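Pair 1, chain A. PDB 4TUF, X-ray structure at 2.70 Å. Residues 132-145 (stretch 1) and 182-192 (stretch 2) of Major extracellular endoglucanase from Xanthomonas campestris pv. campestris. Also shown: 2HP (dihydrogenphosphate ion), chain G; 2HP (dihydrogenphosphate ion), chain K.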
# COMPACT_ATOMS: atom_id res chain seq x y z
N TRP A 132 -15.08 11.11 -1.98
CA TRP A 132 -13.99 10.33 -1.39
C TRP A 132 -14.46 9.56 -0.17
O TRP A 132 -14.30 8.35 -0.09
CB TRP A 132 -12.82 11.24 -1.02
CG TRP A 132 -11.72 10.53 -0.31
CD1 TRP A 132 -11.00 9.46 -0.77
CD2 TRP A 132 -11.19 10.83 0.99
NE1 TRP A 132 -10.07 9.08 0.16
CE2 TRP A 132 -10.17 9.90 1.25
CE3 TRP A 132 -11.50 11.79 1.96
CZ2 TRP A 132 -9.44 9.91 2.44
CZ3 TRP A 132 -10.78 11.80 3.14
CH2 TRP A 132 -9.76 10.86 3.37
N LEU A 133 -15.06 10.27 0.78
CA LEU A 133 -15.58 9.62 1.98
C LEU A 133 -16.66 8.59 1.63
O LEU A 133 -16.69 7.50 2.21
CB LEU A 133 -16.15 10.65 2.94
CG LEU A 133 -15.14 11.67 3.47
CD1 LEU A 133 -15.84 12.81 4.17
CD2 LEU A 133 -14.17 10.99 4.42
N ALA A 134 -17.54 8.93 0.69
CA ALA A 134 -18.62 8.01 0.34
C ALA A 134 -18.05 6.72 -0.24
O ALA A 134 -18.57 5.63 0.02
CB ALA A 134 -19.58 8.66 -0.64
N ASP A 135 -16.97 6.83 -1.00
CA ASP A 135 -16.38 5.66 -1.63
C ASP A 135 -15.70 4.76 -0.59
O ASP A 135 -15.82 3.54 -0.66
CB ASP A 135 -15.41 6.09 -2.73
CG ASP A 135 -16.14 6.61 -3.98
OD1 ASP A 135 -17.35 6.33 -4.12
OD2 ASP A 135 -15.50 7.30 -4.81
N LEU A 136 -15.01 5.37 0.37
CA LEU A 136 -14.48 4.63 1.52
C LEU A 136 -15.59 3.88 2.27
O LEU A 136 -15.44 2.71 2.59
CB LEU A 136 -13.74 5.57 2.48
CG LEU A 136 -12.48 6.27 1.95
CD1 LEU A 136 -11.90 7.19 3.00
CD2 LEU A 136 -11.44 5.27 1.48
N ARG A 137 -16.70 4.56 2.54
CA ARG A 137 -17.81 3.90 3.23
C ARG A 137 -18.40 2.79 2.38
O ARG A 137 -18.81 1.76 2.91
CB ARG A 137 -18.91 4.89 3.60
CG ARG A 137 -18.54 5.85 4.73
CD ARG A 137 -19.79 6.44 5.39
NE ARG A 137 -20.62 7.15 4.43
CZ ARG A 137 -20.45 8.43 4.11
NH1 ARG A 137 -19.50 9.14 4.70
NH2 ARG A 137 -21.25 9.00 3.22
N PHE A 138 -18.43 2.99 1.06
CA PHE A 138 -18.99 1.97 0.16
C PHE A 138 -18.21 0.68 0.26
O PHE A 138 -18.78 -0.41 0.37
CB PHE A 138 -18.97 2.44 -1.30
CG PHE A 138 -19.45 1.40 -2.27
CD1 PHE A 138 -20.80 1.26 -2.55
CD2 PHE A 138 -18.55 0.55 -2.90
CE1 PHE A 138 -21.24 0.30 -3.43
CE2 PHE A 138 -18.99 -0.42 -3.79
CZ PHE A 138 -20.33 -0.54 -4.05
N VAL A 139 -16.90 0.81 0.20
CA VAL A 139 -16.01 -0.33 0.28
C VAL A 139 -16.11 -1.00 1.65
O VAL A 139 -16.18 -2.22 1.76
CB VAL A 139 -14.58 0.09 -0.02
CG1 VAL A 139 -13.61 -0.94 0.47
CG2 VAL A 139 -14.42 0.33 -1.52
N ALA A 140 -16.12 -0.18 2.70
CA ALA A 140 -16.20 -0.72 4.05
C ALA A 140 -17.52 -1.46 4.25
O ALA A 140 -17.55 -2.55 4.82
CB ALA A 140 -16.05 0.40 5.08
N ASN A 141 -18.59 -0.87 3.74
CA ASN A 141 -19.91 -1.46 3.86
C ASN A 141 -20.01 -2.81 3.15
O ASN A 141 -20.62 -3.75 3.65
CB ASN A 141 -20.96 -0.51 3.31
CG ASN A 141 -22.36 -0.96 3.63
OD1 ASN A 141 -22.59 -1.69 4.59
ND2 ASN A 141 -23.32 -0.52 2.82
N ARG A 142 -19.39 -2.90 1.99
CA ARG A 142 -19.51 -4.09 1.16
C ARG A 142 -18.74 -5.29 1.72
O ARG A 142 -19.25 -6.40 1.75
CB ARG A 142 -19.04 -3.79 -0.25
CG ARG A 142 -19.46 -4.81 -1.27
CD ARG A 142 -19.06 -4.38 -2.65
NE ARG A 142 -19.61 -5.27 -3.66
CZ ARG A 142 -20.78 -5.08 -4.25
NH1 ARG A 142 -21.51 -4.03 -3.92
NH2 ARG A 142 -21.21 -5.93 -5.17
N TYR A 143 -17.51 -5.05 2.18
CA TYR A 143 -16.62 -6.15 2.55
C TYR A 143 -16.42 -6.33 4.05
O TYR A 143 -15.54 -7.08 4.47
CB TYR A 143 -15.27 -5.95 1.86
CG TYR A 143 -15.40 -5.82 0.36
CD1 TYR A 143 -15.86 -6.89 -0.41
CD2 TYR A 143 -15.10 -4.63 -0.29
CE1 TYR A 143 -16.00 -6.77 -1.78
CE2 TYR A 143 -15.25 -4.51 -1.66
CZ TYR A 143 -15.70 -5.58 -2.40
OH TYR A 143 -15.84 -5.47 -3.77
N LYS A 144 -17.23 -5.66 4.87
CA LYS A 144 -17.04 -5.68 6.32
C LYS A 144 -17.23 -7.06 6.94
O LYS A 144 -16.81 -7.29 8.08
CB LYS A 144 -17.98 -4.68 7.00
CG LYS A 144 -19.42 -5.13 7.10
CD LYS A 144 -20.29 -4.04 7.72
CE LYS A 144 -21.76 -4.34 7.54
NZ LYS A 144 -22.09 -4.71 6.13
N ASN A 145 -17.85 -7.97 6.20
CA ASN A 145 -18.11 -9.31 6.71
C ASN A 145 -17.15 -10.34 6.14
O ASN A 145 -17.24 -11.52 6.47
CB ASN A 145 -19.55 -9.73 6.41
CG ASN A 145 -20.57 -8.96 7.24
OD1 ASN A 145 -20.38 -8.76 8.44
ND2 ASN A 145 -21.66 -8.53 6.60
N ALA A 182 -13.19 8.16 10.59
CA ALA A 182 -14.52 8.16 11.20
C ALA A 182 -15.55 7.50 10.29
O ALA A 182 -16.39 6.73 10.76
CB ALA A 182 -14.94 9.58 11.54
N ALA A 183 -15.49 7.80 9.00
CA ALA A 183 -16.41 7.23 8.02
C ALA A 183 -16.30 5.71 7.96
O ALA A 183 -17.30 5.00 8.04
CB ALA A 183 -16.17 7.84 6.65
N VAL A 184 -15.07 5.22 7.81
CA VAL A 184 -14.84 3.79 7.71
C VAL A 184 -15.23 3.04 8.99
O VAL A 184 -15.89 2.01 8.92
CB VAL A 184 -13.37 3.48 7.37
CG1 VAL A 184 -13.09 1.99 7.50
CG2 VAL A 184 -13.03 3.97 5.98
N LEU A 185 -14.86 3.57 10.15
CA LEU A 185 -15.09 2.87 11.41
C LEU A 185 -16.56 2.90 11.83
O LEU A 185 -17.01 2.09 12.64
CB LEU A 185 -14.22 3.44 12.52
CG LEU A 185 -12.71 3.18 12.43
CD1 LEU A 185 -11.98 3.72 13.66
CD2 LEU A 185 -12.42 1.69 12.25
N ALA A 186 -17.32 3.84 11.28
CA ALA A 186 -18.75 3.90 11.57
C ALA A 186 -19.46 2.71 10.95
O ALA A 186 -20.51 2.29 11.42
CB ALA A 186 -19.34 5.20 11.06
N VAL A 187 -18.87 2.18 9.89
CA VAL A 187 -19.48 1.10 9.12
C VAL A 187 -18.78 -0.22 9.38
O VAL A 187 -19.43 -1.27 9.45
CB VAL A 187 -19.43 1.39 7.61
CG1 VAL A 187 -20.22 0.36 6.86
CG2 VAL A 187 -19.99 2.77 7.32
N ALA A 188 -17.46 -0.17 9.51
CA ALA A 188 -16.65 -1.36 9.76
C ALA A 188 -15.73 -1.11 10.95
O ALA A 188 -14.55 -0.82 10.78
CB ALA A 188 -15.83 -1.71 8.52
N PRO A 189 -16.27 -1.21 12.17
CA PRO A 189 -15.51 -0.83 13.37
C PRO A 189 -14.38 -1.79 13.73
O PRO A 189 -13.57 -1.48 14.60
CB PRO A 189 -16.58 -0.81 14.47
CG PRO A 189 -17.67 -1.67 13.97
CD PRO A 189 -17.68 -1.53 12.48
N LYS A 190 -14.31 -2.94 13.05
CA LYS A 190 -13.24 -3.91 13.28
C LYS A 190 -12.14 -3.84 12.22
O LYS A 190 -11.25 -4.68 12.18
CB LYS A 190 -13.83 -5.32 13.33
CG LYS A 190 -14.62 -5.61 14.59
CD LYS A 190 -15.45 -6.87 14.49
CE LYS A 190 -14.58 -8.06 14.13
NZ LYS A 190 -15.34 -9.35 14.18
N TRP A 191 -12.21 -2.82 11.36
CA TRP A 191 -11.20 -2.62 10.34
C TRP A 191 -10.06 -1.73 10.82
O TRP A 191 -10.28 -0.82 11.62
CB TRP A 191 -11.81 -2.00 9.08
CG TRP A 191 -12.44 -2.99 8.16
CD1 TRP A 191 -12.84 -4.26 8.45
CD2 TRP A 191 -12.72 -2.79 6.77
NE1 TRP A 191 -13.36 -4.87 7.33
CE2 TRP A 191 -13.30 -3.99 6.29
CE3 TRP A 191 -12.55 -1.73 5.88
CZ2 TRP A 191 -13.71 -4.14 4.96
CZ3 TRP A 191 -12.95 -1.88 4.57
CH2 TRP A 191 -13.52 -3.07 4.12
N LEU A 192 -8.86 -1.99 10.32
CA LEU A 192 -7.73 -1.11 10.57
C LEU A 192 -7.73 0.06 9.58
O LEU A 192 -8.18 -0.07 8.44
CB LEU A 192 -6.41 -1.87 10.45
CG LEU A 192 -6.21 -3.10 11.34
CD1 LEU A 192 -4.85 -3.70 11.07
CD2 LEU A 192 -6.35 -2.73 12.80
P 2HP G . -19.10 8.39 -6.46
O1 2HP G . -19.51 7.83 -5.12
O2 2HP G . -17.59 8.54 -6.50
O3 2HP G . -19.52 7.45 -7.57
O4 2HP G . -19.77 9.74 -6.66
P 2HP K . -20.20 4.07 -6.13
O1 2HP K . -20.81 2.71 -6.39
O2 2HP K . -18.83 4.15 -6.75
O3 2HP K . -21.08 5.14 -6.73
O4 2HP K . -20.07 4.29 -4.64

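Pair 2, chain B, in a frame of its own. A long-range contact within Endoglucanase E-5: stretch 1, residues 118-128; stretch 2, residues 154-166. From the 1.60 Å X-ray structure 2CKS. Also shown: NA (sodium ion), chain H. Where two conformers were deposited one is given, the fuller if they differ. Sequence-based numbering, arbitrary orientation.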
# COMPACT_ATOMS: atom_id res chain seq x y z
N PHE B 118 -8.96 10.69 -11.92
CA PHE B 118 -8.20 9.46 -12.05
C PHE B 118 -9.01 8.27 -11.54
O PHE B 118 -9.15 7.28 -12.23
CB PHE B 118 -6.87 9.57 -11.29
CG PHE B 118 -6.11 8.27 -11.17
CD1 PHE B 118 -5.39 7.76 -12.24
CD2 PHE B 118 -6.10 7.57 -9.97
CE1 PHE B 118 -4.70 6.56 -12.11
CE2 PHE B 118 -5.40 6.39 -9.84
CZ PHE B 118 -4.71 5.89 -10.89
N PHE B 119 -9.54 8.38 -10.33
CA PHE B 119 -10.28 7.26 -9.73
C PHE B 119 -11.58 6.95 -10.47
O PHE B 119 -11.96 5.80 -10.57
CB PHE B 119 -10.50 7.47 -8.23
CG PHE B 119 -9.30 7.14 -7.39
CD1 PHE B 119 -8.82 5.84 -7.33
CD2 PHE B 119 -8.63 8.12 -6.66
CE1 PHE B 119 -7.71 5.53 -6.57
CE2 PHE B 119 -7.53 7.81 -5.89
CZ PHE B 119 -7.07 6.51 -5.85
N ALA B 120 -12.24 7.96 -11.03
CA ALA B 120 -13.41 7.70 -11.86
C ALA B 120 -13.04 6.82 -13.04
O ALA B 120 -13.74 5.87 -13.36
CB ALA B 120 -14.02 9.00 -12.35
N GLU B 121 -11.92 7.13 -13.69
CA GLU B 121 -11.48 6.34 -14.84
C GLU B 121 -11.09 4.91 -14.42
O GLU B 121 -11.48 3.93 -15.07
CB GLU B 121 -10.33 7.01 -15.58
CG GLU B 121 -9.84 6.12 -16.72
CD GLU B 121 -8.98 6.80 -17.75
OE1 GLU B 121 -8.42 6.05 -18.58
OE2 GLU B 121 -8.86 8.05 -17.74
N ILE B 122 -10.33 4.79 -13.34
CA ILE B 122 -9.86 3.50 -12.89
C ILE B 122 -11.04 2.64 -12.45
O ILE B 122 -11.16 1.49 -12.85
CB ILE B 122 -8.86 3.65 -11.73
CG1 ILE B 122 -7.59 4.39 -12.18
CG2 ILE B 122 -8.54 2.29 -11.10
CD1 ILE B 122 -6.77 3.69 -13.25
N ALA B 123 -11.93 3.20 -11.64
CA ALA B 123 -13.07 2.43 -11.13
C ALA B 123 -14.01 1.96 -12.24
O ALA B 123 -14.52 0.85 -12.18
CB ALA B 123 -13.83 3.24 -10.09
N GLN B 124 -14.25 2.81 -13.24
CA GLN B 124 -15.12 2.41 -14.35
C GLN B 124 -14.47 1.27 -15.15
O GLN B 124 -15.12 0.25 -15.40
CB GLN B 124 -15.44 3.59 -15.28
CG GLN B 124 -16.57 3.29 -16.28
CD GLN B 124 -16.10 2.68 -17.60
OE1 GLN B 124 -14.91 2.72 -17.94
NE2 GLN B 124 -17.04 2.13 -18.37
N ARG B 125 -13.20 1.43 -15.50
CA ARG B 125 -12.50 0.44 -16.32
C ARG B 125 -12.42 -0.91 -15.64
O ARG B 125 -12.58 -1.95 -16.28
CB ARG B 125 -11.09 0.93 -16.63
CG ARG B 125 -10.29 -0.01 -17.52
CD ARG B 125 -10.71 0.02 -18.98
NE ARG B 125 -10.29 1.25 -19.65
CZ ARG B 125 -9.07 1.49 -20.13
NH1 ARG B 125 -8.09 0.59 -20.03
NH2 ARG B 125 -8.82 2.66 -20.72
N HIS B 126 -12.17 -0.90 -14.33
CA HIS B 126 -11.85 -2.12 -13.60
C HIS B 126 -12.95 -2.58 -12.64
O HIS B 126 -12.71 -3.46 -11.81
CB HIS B 126 -10.53 -1.92 -12.86
CG HIS B 126 -9.40 -1.59 -13.78
ND1 HIS B 126 -8.69 -2.55 -14.46
CD2 HIS B 126 -8.90 -0.39 -14.17
CE1 HIS B 126 -7.78 -1.97 -15.21
NE2 HIS B 126 -7.88 -0.66 -15.06
N ALA B 127 -14.16 -2.03 -12.79
CA ALA B 127 -15.28 -2.38 -11.91
C ALA B 127 -15.58 -3.88 -11.84
O ALA B 127 -15.98 -4.37 -10.79
CB ALA B 127 -16.54 -1.62 -12.34
N SER B 128 -15.38 -4.60 -12.94
CA SER B 128 -15.67 -6.04 -12.96
C SER B 128 -14.63 -6.88 -12.22
O SER B 128 -14.91 -8.03 -11.86
CB SER B 128 -15.82 -6.54 -14.41
OG SER B 128 -14.59 -6.52 -15.09
N GLU B 154 -15.42 12.95 0.05
CA GLU B 154 -15.52 13.54 -1.29
C GLU B 154 -15.11 12.54 -2.40
O GLU B 154 -15.70 12.54 -3.47
CB GLU B 154 -14.68 14.82 -1.40
CG GLU B 154 -15.17 15.96 -0.52
CD GLU B 154 -14.25 17.17 -0.47
OE1 GLU B 154 -13.21 17.13 0.21
OE2 GLU B 154 -14.57 18.17 -1.11
N VAL B 155 -14.11 11.70 -2.14
CA VAL B 155 -13.58 10.80 -3.16
C VAL B 155 -14.32 9.47 -3.19
O VAL B 155 -14.56 8.91 -4.26
CB VAL B 155 -12.07 10.54 -2.95
CG1 VAL B 155 -11.53 9.55 -3.98
CG2 VAL B 155 -11.31 11.83 -3.03
N ILE B 156 -14.69 8.95 -2.02
CA ILE B 156 -15.31 7.63 -1.92
C ILE B 156 -16.54 7.49 -2.83
O ILE B 156 -16.64 6.50 -3.54
CB ILE B 156 -15.60 7.24 -0.44
CG1 ILE B 156 -14.29 6.88 0.25
CG2 ILE B 156 -16.57 6.05 -0.34
CD1 ILE B 156 -14.37 6.86 1.75
N PRO B 157 -17.47 8.44 -2.83
CA PRO B 157 -18.65 8.33 -3.70
C PRO B 157 -18.33 8.30 -5.19
O PRO B 157 -19.09 7.69 -5.94
CB PRO B 157 -19.47 9.58 -3.36
CG PRO B 157 -18.96 10.07 -2.11
CD PRO B 157 -17.55 9.64 -1.97
N VAL B 158 -17.25 8.94 -5.62
CA VAL B 158 -16.84 8.90 -7.02
C VAL B 158 -16.48 7.46 -7.40
O VAL B 158 -16.89 6.96 -8.43
CB VAL B 158 -15.65 9.84 -7.29
CG1 VAL B 158 -15.13 9.66 -8.70
CG2 VAL B 158 -16.05 11.29 -7.03
N ILE B 159 -15.73 6.79 -6.53
CA ILE B 159 -15.39 5.38 -6.76
C ILE B 159 -16.61 4.47 -6.65
O ILE B 159 -16.82 3.62 -7.52
CB ILE B 159 -14.29 4.94 -5.76
CG1 ILE B 159 -12.98 5.67 -6.07
CG2 ILE B 159 -14.08 3.44 -5.81
CD1 ILE B 159 -11.97 5.59 -4.99
N ARG B 160 -17.41 4.66 -5.60
CA ARG B 160 -18.49 3.74 -5.28
C ARG B 160 -19.64 3.83 -6.28
O ARG B 160 -20.38 2.87 -6.47
CB ARG B 160 -19.00 4.00 -3.85
CG ARG B 160 -18.00 3.60 -2.76
CD ARG B 160 -18.01 2.12 -2.50
NE ARG B 160 -16.85 1.59 -1.79
CZ ARG B 160 -16.71 1.53 -0.47
NH1 ARG B 160 -17.63 2.04 0.34
NH2 ARG B 160 -15.63 0.98 0.04
N GLN B 161 -19.75 4.97 -6.95
CA GLN B 161 -20.73 5.15 -8.00
C GLN B 161 -20.46 4.19 -9.16
O GLN B 161 -21.39 3.73 -9.82
CB GLN B 161 -20.69 6.60 -8.50
CG GLN B 161 -21.58 6.89 -9.70
CD GLN B 161 -21.52 8.34 -10.11
OE1 GLN B 161 -21.40 9.22 -9.27
NE2 GLN B 161 -21.59 8.59 -11.42
N ARG B 162 -19.19 3.92 -9.39
CA ARG B 162 -18.74 3.12 -10.52
C ARG B 162 -18.37 1.68 -10.15
O ARG B 162 -18.49 0.76 -10.96
CB ARG B 162 -17.54 3.80 -11.15
CG ARG B 162 -17.88 5.11 -11.78
CD ARG B 162 -16.75 6.09 -11.88
NE ARG B 162 -17.21 7.26 -12.62
CZ ARG B 162 -17.75 8.35 -12.08
NH1 ARG B 162 -17.90 8.49 -10.77
NH2 ARG B 162 -18.15 9.34 -12.88
N ASP B 163 -17.96 1.50 -8.90
CA ASP B 163 -17.44 0.22 -8.44
C ASP B 163 -17.84 0.11 -6.98
O ASP B 163 -17.06 0.39 -6.09
CB ASP B 163 -15.92 0.23 -8.63
CG ASP B 163 -15.29 -1.11 -8.37
OD1 ASP B 163 -16.01 -2.14 -8.28
OD2 ASP B 163 -14.05 -1.23 -8.27
N PRO B 164 -19.10 -0.25 -6.73
CA PRO B 164 -19.64 -0.22 -5.36
C PRO B 164 -19.02 -1.22 -4.38
O PRO B 164 -19.09 -0.99 -3.17
CB PRO B 164 -21.13 -0.52 -5.56
CG PRO B 164 -21.19 -1.26 -6.85
CD PRO B 164 -20.12 -0.66 -7.71
N ASP B 165 -18.50 -2.33 -4.87
CA ASP B 165 -18.13 -3.48 -4.02
C ASP B 165 -16.63 -3.64 -3.78
O ASP B 165 -16.14 -4.75 -3.54
CB ASP B 165 -18.69 -4.77 -4.62
CG ASP B 165 -18.17 -5.04 -6.03
OD1 ASP B 165 -17.43 -4.22 -6.60
OD2 ASP B 165 -18.48 -6.08 -6.65
N SER B 166 -15.91 -2.53 -3.86
CA SER B 166 -14.45 -2.54 -3.73
C SER B 166 -14.03 -1.94 -2.40
O SER B 166 -14.74 -1.12 -1.81
CB SER B 166 -13.81 -1.75 -4.87
OG SER B 166 -14.25 -0.40 -4.86
NA NA H . -15.29 -4.54 -8.50
O HOH W 1 -12.83 -3.26 -9.08
O HOH W 2 -17.02 -6.21 -8.56
O HOH W 3 -14.35 -5.40 -6.08
O HOH W 4 -14.84 -4.26 -6.80

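Both pairs set two helices side by side, running in nearly the same direction, and follow the second helix with a tight turn. The axes approach to 8.5 Å in each case and cross at -24° in pair 1 and -23° in pair 2. Superposing N, CA and C of 14 central residues gives an RMSD of 0.3 Å, and the type I turn from Ala188(A) to Trp191(A) matches that from Asp163(B) to Ser166(B). Neither interface has a direct hydrogen bond across the stretches, though a sodium ion provides a polar link in pair 2; the contact buries 559 Å² in pair 1 and 456 Å² in pair 2.

The fixed point is Ala140(A) = Ala123(B), whose side-chain centres fall 0.2 Å apart. In both pairs a methyl faces the second stretch here. Ala140(A) CB lies 4.1 Å from Val184(A) CG1 in pair 1, while Ala123(B) CB lies 4.3 Å from Ile159(B) CG2 in pair 2. The partners Val184(A) = Ile159(B) are both beta-branched. They also meet the next matched position, Leu136(A) = Phe119(B), where Leu136(A) CB to Val184(A) CG2 is 3.9 Å and Phe119(B) CB to Ile159(B) CG1 is 3.7 Å.

At two other matched positions the long and short side chains change sides. Arg137(A) is paired with Ala183(A), its CG 3.6 Å from the alanine CB, and its CD lies 4.2 Å from Val187(A) CG2. In pair 2 the matched residues are Ala120(B), Val158(B) and Arg162(B), so the arginine comes from the second stretch. Ala120(B) CB packs 3.9 Å from Val158(B) CG1 and sits over one face of the Arg162(B) guanidinium, 3.6 Å from NE. The arginine is held within its own stretch by a hydrogen bond from Arg162(B) NH1 to Val158(B) O (3.0 Å). Val187(A), its counterpart, instead brings CG1 to 3.5 Å from Asn141(A) CA.

At the turn the chemistry differs. At Ala188(A) = Asp163(B), both CA-to-CB bonds point toward the first stretch, and the CB atoms lie 4.0 Å from Ala140(A) CB and 3.9 Å from Ala123(B) CB. Beyond CB, the aspartate carries a carboxylate, and OD1 binds sodium at 2.5 Å. Ala127(B) O joins at 2.4 Å, so the ion bridges the two stretches; Asp165(B) OD1 adds a longer contact of 2.9 Å. Lys144(A), matched to Ala127(B), packs CB 4.0 Å from Ala188(A) CB and turns its amine back along its own stretch, NZ donating to Asn141(A) O at 3.0 Å.

Trp191(A) = Ser166(B) completes the comparison. Both CA-to-CB bonds point toward the first stretch, but the indole covers far more: CZ3 lies 3.5 Å from Ala140(A) CA and CZ2 3.9 Å from Tyr143(A) CB. Ser166(B) OG comes no nearer to the first stretch than 6.4 Å, to Ala123(B) CB, and donates to Asp163(B) O at 3.2 Å within the turn.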